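Local coordinates for protein putative alpha KG dependent 2,4-D dioxygenase (Burkholderia xenovorans, PDB 5J92) that binds iron(II) and is probably a 2-oxoglutarate-dependent dioxygenase of the TfdA/TauD family, although its substrate is not established, at residues Arg119-Pro131 with Arg214-Val226. Numbering follows the deposited sequence. Where two conformers were deposited one is given.
With FE2 (Fe (II) ion), chain E.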
ATOM      1  N   ARG A 119      -5.558  -8.568   7.551  1.00 21.24           N
ATOM      2  CA  ARG A 119      -4.940  -7.261   7.749  1.00 21.95           C
ATOM      3  C   ARG A 119      -4.716  -6.522   6.437  1.00 20.55           C
ATOM      4  O   ARG A 119      -4.307  -5.357   6.456  1.00 13.99           O
ATOM      5  CB  ARG A 119      -3.615  -7.405   8.505  1.00 22.50           C
ATOM      6  CG  ARG A 119      -3.782  -7.927   9.913  1.00 22.12           C
ATOM      7  CD  ARG A 119      -2.444  -8.142  10.588  1.00 25.46           C
ATOM      8  NE  ARG A 119      -2.627  -8.541  11.979  1.00 26.92           N
ATOM      9  CZ  ARG A 119      -1.638  -8.738  12.834  1.00 31.58           C
ATOM     10  NH1 ARG A 119      -0.377  -8.575  12.446  1.00 29.78           N
ATOM     11  NH2 ARG A 119      -1.912  -9.102  14.081  1.00 35.91           N
ATOM     12  N   ARG A 120      -4.983  -7.180   5.312  1.00 16.30           N
ATOM     13  CA  ARG A 120      -4.924  -6.569   3.995  0.63 16.45           C
ATOM     14  C   ARG A 120      -6.337  -6.222   3.530  1.00 13.50           C
ATOM     15  O   ARG A 120      -7.284  -6.985   3.762  1.00 16.29           O
ATOM     16  CB  ARG A 120      -4.227  -7.519   3.007  0.63 20.08           C
ATOM     17  CG  ARG A 120      -2.721  -7.694   3.321  0.63 22.23           C
ATOM     18  CD  ARG A 120      -2.186  -9.088   3.044  0.63 23.83           C
ATOM     19  NE  ARG A 120      -0.740  -9.185   3.280  0.63 24.55           N
ATOM     20  CZ  ARG A 120      -0.175  -9.551   4.433  0.63 27.68           C
ATOM     21  NH1 ARG A 120      -0.925  -9.856   5.481  0.63 29.90           N
ATOM     22  NH2 ARG A 120       1.146  -9.624   4.543  0.63 23.46           N
ATOM     23  N   TRP A 121      -6.477  -5.062   2.886  1.00 13.19           N
ATOM     24  CA  TRP A 121      -7.787  -4.609   2.412  1.00 16.78           C
ATOM     25  C   TRP A 121      -8.412  -5.626   1.464  1.00 16.17           C
ATOM     26  O   TRP A 121      -7.792  -6.034   0.475  1.00 15.17           O
ATOM     27  CB  TRP A 121      -7.666  -3.275   1.676  1.00 16.47           C
ATOM     28  CG  TRP A 121      -7.342  -2.082   2.514  1.00 15.09           C
ATOM     29  CD1 TRP A 121      -6.138  -1.442   2.593  1.00 15.09           C
ATOM     30  CD2 TRP A 121      -8.248  -1.352   3.359  1.00 13.32           C
ATOM     31  NE1 TRP A 121      -6.240  -0.356   3.450  1.00 14.78           N
ATOM     32  CE2 TRP A 121      -7.524  -0.291   3.928  1.00 16.08           C
ATOM     33  CE3 TRP A 121      -9.604  -1.501   3.687  1.00 13.43           C
ATOM     34  CZ2 TRP A 121      -8.107   0.625   4.810  1.00 11.98           C
ATOM     35  CZ3 TRP A 121     -10.187  -0.581   4.568  1.00 13.52           C
ATOM     36  CH2 TRP A 121      -9.434   0.461   5.110  1.00 12.17           C
ATOM     37  N   HIS A 122      -9.653  -6.025   1.743  1.00 14.69           N
ATOM     38  CA  HIS A 122     -10.305  -7.008   0.883  1.00 16.40           C
ATOM     39  C   HIS A 122     -11.822  -6.856   0.985  1.00 14.92           C
ATOM     40  O   HIS A 122     -12.342  -6.163   1.860  1.00 14.64           O
ATOM     41  CB  HIS A 122      -9.851  -8.423   1.263  1.00 14.08           C
ATOM     42  CG  HIS A 122     -10.231  -8.804   2.652  1.00 17.43           C
ATOM     43  ND1 HIS A 122      -9.623  -8.252   3.763  1.00 20.24           N
ATOM     44  CD2 HIS A 122     -11.179  -9.652   3.119  1.00 20.20           C
ATOM     45  CE1 HIS A 122     -10.173  -8.749   4.856  1.00 17.72           C
ATOM     46  NE2 HIS A 122     -11.117  -9.602   4.495  1.00 21.90           N
ATOM     47  N   SER A 123     -12.527  -7.490   0.051  1.00 15.83           N
ATOM     48  CA  SER A 123     -13.980  -7.635   0.083  1.00 15.94           C
ATOM     49  C   SER A 123     -14.302  -9.124   0.186  1.00 15.21           C
ATOM     50  O   SER A 123     -13.756  -9.926  -0.578  1.00 17.69           O
ATOM     51  CB  SER A 123     -14.629  -7.031  -1.167  1.00 17.97           C
ATOM     52  OG  SER A 123     -16.051  -7.111  -1.101  1.00 19.08           O
ATOM     53  N   ASP A 124     -15.155  -9.490   1.147  1.00 15.19           N
ATOM     54  CA  ASP A 124     -15.334 -10.896   1.523  1.00 16.03           C
ATOM     55  C   ASP A 124     -15.755 -11.773   0.351  1.00 17.26           C
ATOM     56  O   ASP A 124     -16.737 -11.484  -0.337  1.00 20.06           O
ATOM     57  CB  ASP A 124     -16.358 -11.022   2.646  1.00 22.67           C
ATOM     58  CG  ASP A 124     -15.777 -10.615   3.980  1.00 29.77           C
ATOM     59  OD1 ASP A 124     -14.554 -10.367   3.976  1.00 32.44           O
ATOM     60  OD2 ASP A 124     -16.517 -10.548   4.995  1.00 26.47           O
ATOM     61  N   ALA A 125     -15.029 -12.883   0.171  1.00 16.41           N
ATOM     62  CA  ALA A 125     -15.343 -13.917  -0.817  1.00 18.37           C
ATOM     63  C   ALA A 125     -15.423 -13.376  -2.245  1.00 18.21           C
ATOM     64  O   ALA A 125     -16.066 -13.995  -3.116  1.00 18.56           O
ATOM     65  CB  ALA A 125     -16.636 -14.665  -0.458  1.00 17.69           C
ATOM     66  N   SER A 126     -14.753 -12.256  -2.523  1.00 20.01           N
ATOM     67  CA  SER A 126     -14.661 -11.781  -3.900  1.00 20.78           C
ATOM     68  C   SER A 126     -13.923 -12.780  -4.780  1.00 20.78           C
ATOM     69  O   SER A 126     -13.997 -12.684  -6.010  1.00 22.21           O
ATOM     70  CB  SER A 126     -13.971 -10.410  -3.953  1.00 19.89           C
ATOM     71  OG  SER A 126     -12.576 -10.488  -3.689  1.00 16.34           O
ATOM     72  N   TYR A 127     -13.190 -13.721  -4.172  1.00 18.54           N
ATOM     73  CA  TYR A 127     -12.514 -14.786  -4.898  1.00 21.73           C
ATOM     74  C   TYR A 127     -13.455 -15.908  -5.325  1.00 22.43           C
ATOM     75  O   TYR A 127     -12.990 -16.879  -5.926  1.00 19.05           O
ATOM     76  CB  TYR A 127     -11.372 -15.368  -4.056  1.00 20.62           C
ATOM     77  CG  TYR A 127     -11.790 -15.880  -2.695  1.00 19.87           C
ATOM     78  CD1 TYR A 127     -12.259 -17.180  -2.533  1.00 22.03           C
ATOM     79  CD2 TYR A 127     -11.686 -15.077  -1.565  1.00 20.77           C
ATOM     80  CE1 TYR A 127     -12.642 -17.653  -1.293  1.00 21.30           C
ATOM     81  CE2 TYR A 127     -12.068 -15.543  -0.316  1.00 22.44           C
ATOM     82  CZ  TYR A 127     -12.534 -16.836  -0.189  1.00 22.98           C
ATOM     83  OH  TYR A 127     -12.900 -17.315   1.048  1.00 27.03           O
ATOM     84  N   LEU A 128     -14.767 -15.829  -4.979  1.00 19.98           N
ATOM     85  CA  LEU A 128     -15.772 -16.803  -5.381  1.00 21.37           C
ATOM     86  C   LEU A 128     -16.641 -16.243  -6.499  1.00 20.70           C
ATOM     87  O   LEU A 128     -16.858 -15.030  -6.570  1.00 20.94           O
ATOM     88  CB  LEU A 128     -16.679 -17.179  -4.199  1.00 19.33           C
ATOM     89  CG  LEU A 128     -16.023 -17.834  -2.979  1.00 22.69           C
ATOM     90  CD1 LEU A 128     -17.062 -18.152  -1.904  1.00 21.52           C
ATOM     91  CD2 LEU A 128     -15.236 -19.084  -3.378  1.00 20.45           C
ATOM     92  N   PRO A 129     -17.156 -17.096  -7.389  1.00 22.61           N
ATOM     93  CA  PRO A 129     -18.144 -16.608  -8.362  1.00 22.20           C
ATOM     94  C   PRO A 129     -19.347 -15.983  -7.697  1.00 24.16           C
ATOM     95  O   PRO A 129     -19.945 -15.062  -8.264  1.00 22.47           O
ATOM     96  CB  PRO A 129     -18.537 -17.875  -9.143  1.00 23.66           C
ATOM     97  CG  PRO A 129     -17.402 -18.788  -8.978  1.00 23.97           C
ATOM     98  CD  PRO A 129     -16.803 -18.505  -7.621  1.00 21.72           C
ATOM     99  N   LEU A 130     -19.710 -16.436  -6.495  1.00 22.14           N
ATOM    100  CA  LEU A 130     -20.824 -15.868  -5.741  1.00 23.42           C
ATOM    101  C   LEU A 130     -20.285 -15.307  -4.429  1.00 22.02           C
ATOM    102  O   LEU A 130     -20.237 -16.017  -3.412  1.00 20.08           O
ATOM    103  CB  LEU A 130     -21.906 -16.922  -5.514  1.00 27.10           C
ATOM    104  CG  LEU A 130     -23.159 -16.508  -4.754  1.00 30.06           C
ATOM    105  CD1 LEU A 130     -23.738 -15.306  -5.407  1.00 30.34           C
ATOM    106  CD2 LEU A 130     -24.167 -17.638  -4.779  1.00 37.19           C
ATOM    107  N   PRO A 131     -19.908 -14.031  -4.392  1.00 23.71           N
ATOM    108  CA  PRO A 131     -19.252 -13.464  -3.210  1.00 21.79           C
ATOM    109  C   PRO A 131     -20.253 -13.155  -2.101  1.00 20.57           C
ATOM    110  O   PRO A 131     -21.448 -13.444  -2.197  1.00 19.96           O
ATOM    111  CB  PRO A 131     -18.609 -12.174  -3.743  1.00 23.96           C
ATOM    112  CG  PRO A 131     -18.694 -12.276  -5.237  1.00 25.38           C
ATOM    113  CD  PRO A 131     -19.913 -13.075  -5.506  1.00 26.32           C
ATOM    114  N   ARG A 214     -25.655   3.204  -6.565  1.00 20.72           N
ATOM    115  CA  ARG A 214     -24.315   3.786  -6.547  1.00 17.24           C
ATOM    116  C   ARG A 214     -23.314   2.942  -7.326  1.00 18.95           C
ATOM    117  O   ARG A 214     -23.267   1.717  -7.181  1.00 16.76           O
ATOM    118  CB  ARG A 214     -23.815   3.937  -5.113  1.00 14.48           C
ATOM    119  CG  ARG A 214     -24.600   4.934  -4.242  1.00 18.88           C
ATOM    120  CD  ARG A 214     -24.330   6.403  -4.607  1.00 19.53           C
ATOM    121  NE  ARG A 214     -22.938   6.814  -4.406  1.00 16.51           N
ATOM    122  CZ  ARG A 214     -22.393   7.110  -3.228  1.00 19.04           C
ATOM    123  NH1 ARG A 214     -23.107   7.016  -2.109  1.00 18.76           N
ATOM    124  NH2 ARG A 214     -21.119   7.485  -3.164  1.00 18.78           N
ATOM    125  N   LYS A 215     -22.471   3.611  -8.116  1.00 18.01           N
ATOM    126  CA  LYS A 215     -21.338   2.944  -8.729  1.00 16.53           C
ATOM    127  C   LYS A 215     -20.176   2.866  -7.750  1.00 15.71           C
ATOM    128  O   LYS A 215     -19.996   3.742  -6.896  1.00 14.10           O
ATOM    129  CB  LYS A 215     -20.892   3.669  -9.998  1.00 19.51           C
ATOM    130  CG  LYS A 215     -21.828   3.510 -11.209  1.00 26.42           C
ATOM    131  CD  LYS A 215     -21.039   3.896 -12.442  1.00 32.94           C
ATOM    132  CE  LYS A 215     -21.688   3.513 -13.741  1.00 39.85           C
ATOM    133  NZ  LYS A 215     -20.774   3.957 -14.839  1.00 42.33           N
ATOM    134  N   SER A 216     -19.377   1.808  -7.886  1.00 14.47           N
ATOM    135  CA  SER A 216     -18.267   1.588  -6.965  1.00 16.04           C
ATOM    136  C   SER A 216     -17.216   0.707  -7.624  1.00 15.81           C
ATOM    137  O   SER A 216     -17.498  -0.018  -8.583  1.00 17.81           O
ATOM    138  CB  SER A 216     -18.747   0.948  -5.648  1.00 16.21           C
ATOM    139  OG  SER A 216     -19.178  -0.397  -5.855  1.00 16.40           O
ATOM    140  N   LEU A 217     -16.003   0.761  -7.077  1.00 17.04           N
ATOM    141  CA  LEU A 217     -14.896  -0.070  -7.534  1.00 16.86           C
ATOM    142  C   LEU A 217     -14.881  -1.410  -6.793  1.00 16.89           C
ATOM    143  O   LEU A 217     -14.957  -1.451  -5.563  1.00 15.72           O
ATOM    144  CB  LEU A 217     -13.553   0.652  -7.322  1.00 16.44           C
ATOM    145  CG  LEU A 217     -13.299   1.923  -8.140  1.00 17.19           C
ATOM    146  CD1 LEU A 217     -12.039   2.691  -7.687  1.00 14.43           C
ATOM    147  CD2 LEU A 217     -13.204   1.547  -9.622  1.00 13.33           C
ATOM    148  N   TYR A 218     -14.764  -2.509  -7.542  1.00 15.94           N
ATOM    149  CA  TYR A 218     -14.672  -3.831  -6.928  1.00 13.22           C
ATOM    150  C   TYR A 218     -13.207  -4.154  -6.627  1.00 13.14           C
ATOM    151  O   TYR A 218     -12.612  -5.082  -7.175  1.00 15.29           O
ATOM    152  CB  TYR A 218     -15.292  -4.894  -7.830  1.00 17.08           C
ATOM    153  CG  TYR A 218     -15.710  -6.141  -7.094  1.00 17.91           C
ATOM    154  CD1 TYR A 218     -15.380  -6.326  -5.759  1.00 18.23           C
ATOM    155  CD2 TYR A 218     -16.462  -7.127  -7.725  1.00 19.00           C
ATOM    156  CE1 TYR A 218     -15.783  -7.450  -5.066  1.00 18.34           C
ATOM    157  CE2 TYR A 218     -16.871  -8.261  -7.041  1.00 18.96           C
ATOM    158  CZ  TYR A 218     -16.531  -8.417  -5.714  1.00 19.38           C
ATOM    159  OH  TYR A 218     -16.930  -9.543  -5.019  1.00 17.89           O
ATOM    160  N   LEU A 219     -12.647  -3.415  -5.674  1.00 10.06           N
ATOM    161  CA  LEU A 219     -11.272  -3.656  -5.272  1.00 14.44           C
ATOM    162  C   LEU A 219     -11.223  -4.734  -4.195  1.00 15.50           C
ATOM    163  O   LEU A 219     -12.173  -4.916  -3.432  1.00 15.05           O
ATOM    164  CB  LEU A 219     -10.621  -2.370  -4.754  1.00 13.56           C
ATOM    165  CG  LEU A 219     -10.610  -1.192  -5.749  1.00 15.30           C
ATOM    166  CD1 LEU A 219      -9.843  -0.008  -5.170  1.00 13.02           C
ATOM    167  CD2 LEU A 219     -10.026  -1.618  -7.088  1.00 14.66           C
ATOM    168  N   SER A 220     -10.109  -5.461  -4.156  1.00 12.74           N
ATOM    169  CA  SER A 220      -9.903  -6.469  -3.130  1.00 13.43           C
ATOM    170  C   SER A 220      -8.485  -6.978  -3.261  1.00 13.94           C
ATOM    171  O   SER A 220      -7.954  -7.070  -4.371  1.00 15.76           O
ATOM    172  CB  SER A 220     -10.900  -7.639  -3.274  1.00 14.45           C
ATOM    173  OG  SER A 220     -10.777  -8.543  -2.199  1.00 14.54           O
ATOM    174  N   SER A 221      -7.887  -7.351  -2.128  1.00 15.64           N
ATOM    175  CA  SER A 221      -6.594  -8.019  -2.207  1.00 15.50           C
ATOM    176  C   SER A 221      -6.668  -9.277  -3.067  1.00 16.66           C
ATOM    177  O   SER A 221      -5.630  -9.759  -3.531  1.00 16.23           O
ATOM    178  CB  SER A 221      -6.098  -8.386  -0.811  1.00 15.87           C
ATOM    179  OG  SER A 221      -6.945  -9.378  -0.250  1.00 18.62           O
ATOM    180  N   HIS A 222      -7.870  -9.840  -3.253  1.00 13.92           N
ATOM    181  CA  HIS A 222      -8.037 -11.037  -4.066  1.00 14.33           C
ATOM    182  C   HIS A 222      -7.886 -10.764  -5.554  1.00 15.09           C
ATOM    183  O   HIS A 222      -7.614 -11.701  -6.305  1.00 15.54           O
ATOM    184  CB  HIS A 222      -9.406 -11.671  -3.793  1.00 16.62           C
ATOM    185  CG  HIS A 222      -9.684 -11.888  -2.337  1.00 19.36           C
ATOM    186  ND1 HIS A 222     -10.830 -11.439  -1.720  1.00 20.25           N
ATOM    187  CD2 HIS A 222      -8.961 -12.514  -1.376  1.00 19.92           C
ATOM    188  CE1 HIS A 222     -10.805 -11.776  -0.442  1.00 19.27           C
ATOM    189  NE2 HIS A 222      -9.678 -12.425  -0.205  1.00 20.90           N
ATOM    190  N   ALA A 223      -8.083  -9.520  -5.988  1.00 13.50           N
ATOM    191  CA  ALA A 223      -7.971  -9.147  -7.388  1.00 19.18           C
ATOM    192  C   ALA A 223      -6.501  -9.066  -7.782  1.00 20.14           C
ATOM    193  O   ALA A 223      -5.712  -8.393  -7.118  1.00 19.68           O
ATOM    194  CB  ALA A 223      -8.659  -7.798  -7.644  1.00 18.58           C
ATOM    195  N   THR A 224      -6.128  -9.753  -8.859  1.00 17.52           N
ATOM    196  CA  THR A 224      -4.728  -9.773  -9.254  1.00 17.39           C
ATOM    197  C   THR A 224      -4.425  -8.862 -10.438  1.00 14.26           C
ATOM    198  O   THR A 224      -3.432  -8.132 -10.401  1.00 15.38           O
ATOM    199  CB  THR A 224      -4.276 -11.201  -9.563  1.00 17.77           C
ATOM    200  OG1 THR A 224      -5.084 -11.744 -10.612  1.00 19.57           O
ATOM    201  CG2 THR A 224      -4.424 -12.061  -8.325  1.00 21.72           C
ATOM    202  N   HIS A 225      -5.216  -8.932 -11.511  1.00 16.69           N
ATOM    203  CA  HIS A 225      -4.950  -8.140 -12.706  1.00 17.80           C
ATOM    204  C   HIS A 225      -6.231  -8.033 -13.535  1.00 17.83           C
ATOM    205  O   HIS A 225      -7.295  -8.517 -13.141  1.00 16.05           O
ATOM    206  CB  HIS A 225      -3.774  -8.721 -13.522  1.00 14.93           C
ATOM    207  CG  HIS A 225      -3.978 -10.122 -14.038  1.00 16.24           C
ATOM    208  ND1 HIS A 225      -4.151 -11.216 -13.213  1.00 17.70           N
ATOM    209  CD2 HIS A 225      -3.962 -10.610 -15.303  1.00 18.18           C
ATOM    210  CE1 HIS A 225      -4.251 -12.312 -13.945  1.00 15.04           C
ATOM    211  NE2 HIS A 225      -4.132 -11.975 -15.217  1.00 19.09           N
ATOM    212  N   VAL A 226      -6.115  -7.379 -14.691  1.00 15.02           N
ATOM    213  CA  VAL A 226      -7.258  -6.975 -15.509  1.00 13.41           C
ATOM    214  C   VAL A 226      -7.429  -7.981 -16.644  1.00 16.52           C
ATOM    215  O   VAL A 226      -6.455  -8.315 -17.327  1.00 17.75           O
ATOM    216  CB  VAL A 226      -7.060  -5.547 -16.052  1.00 17.22           C
ATOM    217  CG1 VAL A 226      -8.168  -5.182 -17.071  1.00 16.13           C
ATOM    218  CG2 VAL A 226      -7.048  -4.538 -14.890  1.00 12.66           C
TER
HETATM  219 FE   FE2 E 401     -13.023 -10.284   5.893  0.74 46.21          FE
HETATM  220  O   HOH W   1     -17.015  -9.300  -2.224  1.00 16.61           O
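The iron-binding loop Arg119-Pro131 runs past the turn at Ser220-Ala223 with His122 and Ser220 closest, their CA atoms 4.1 Å apart, and Ser221 N donates a 2.9 Å hydrogen bond to Trp121 O. The loop carries the His-X-Asp part of the facial triad, two histidines and one carboxylate, of this cupin-clan fold: His122 NE2 and Asp124 OD1 bind the iron(II) ion, and His271 completes the triad. Ser220 OG, anti to its own backbone nitrogen (chi1 -174°), reaches across to the loop and accepts an almost straight hydrogen bond from Ser123 N (3.0 Å, N-H...O 171°), pinning the backbone between the two ligands. His122 is also held from within its own loop, since His122 ND1 donates to Arg120 O at 2.7 Å, with the oxygen close to the imidazole plane; this bond fixes the ring's rotation while NE2 faces the metal. His222 packs its ring against the overlapping turns at Ser123-Leu128, meeting Ser126 and Tyr127. Ser126 OG lies at the edge of the His222 ring, 2.8 Å from His222 ND1, in a hydrogen bond in which either partner could be the donor. Tyr127 presents an edge to the His222 face in a T-shaped pair, planes at 80°, with CD2 over the imidazole centre; Ser221 OG lies toward the rim of the opposite face. Ile178 and Ser181 of helix 178-184 also touch His222. Farther along, Tyr218 slips its phenol end beside Ser126 CB. A water ties the Tyr218 hydroxyl to the loop by donating to both Ser123 OG and Asp124 O; Ser123 OG is further hydrogen-bonded to Asn266 O. Pro131 CG, at the edge of the Tyr218 ring and near its plane, lies 3.3 Å from Tyr218 OH.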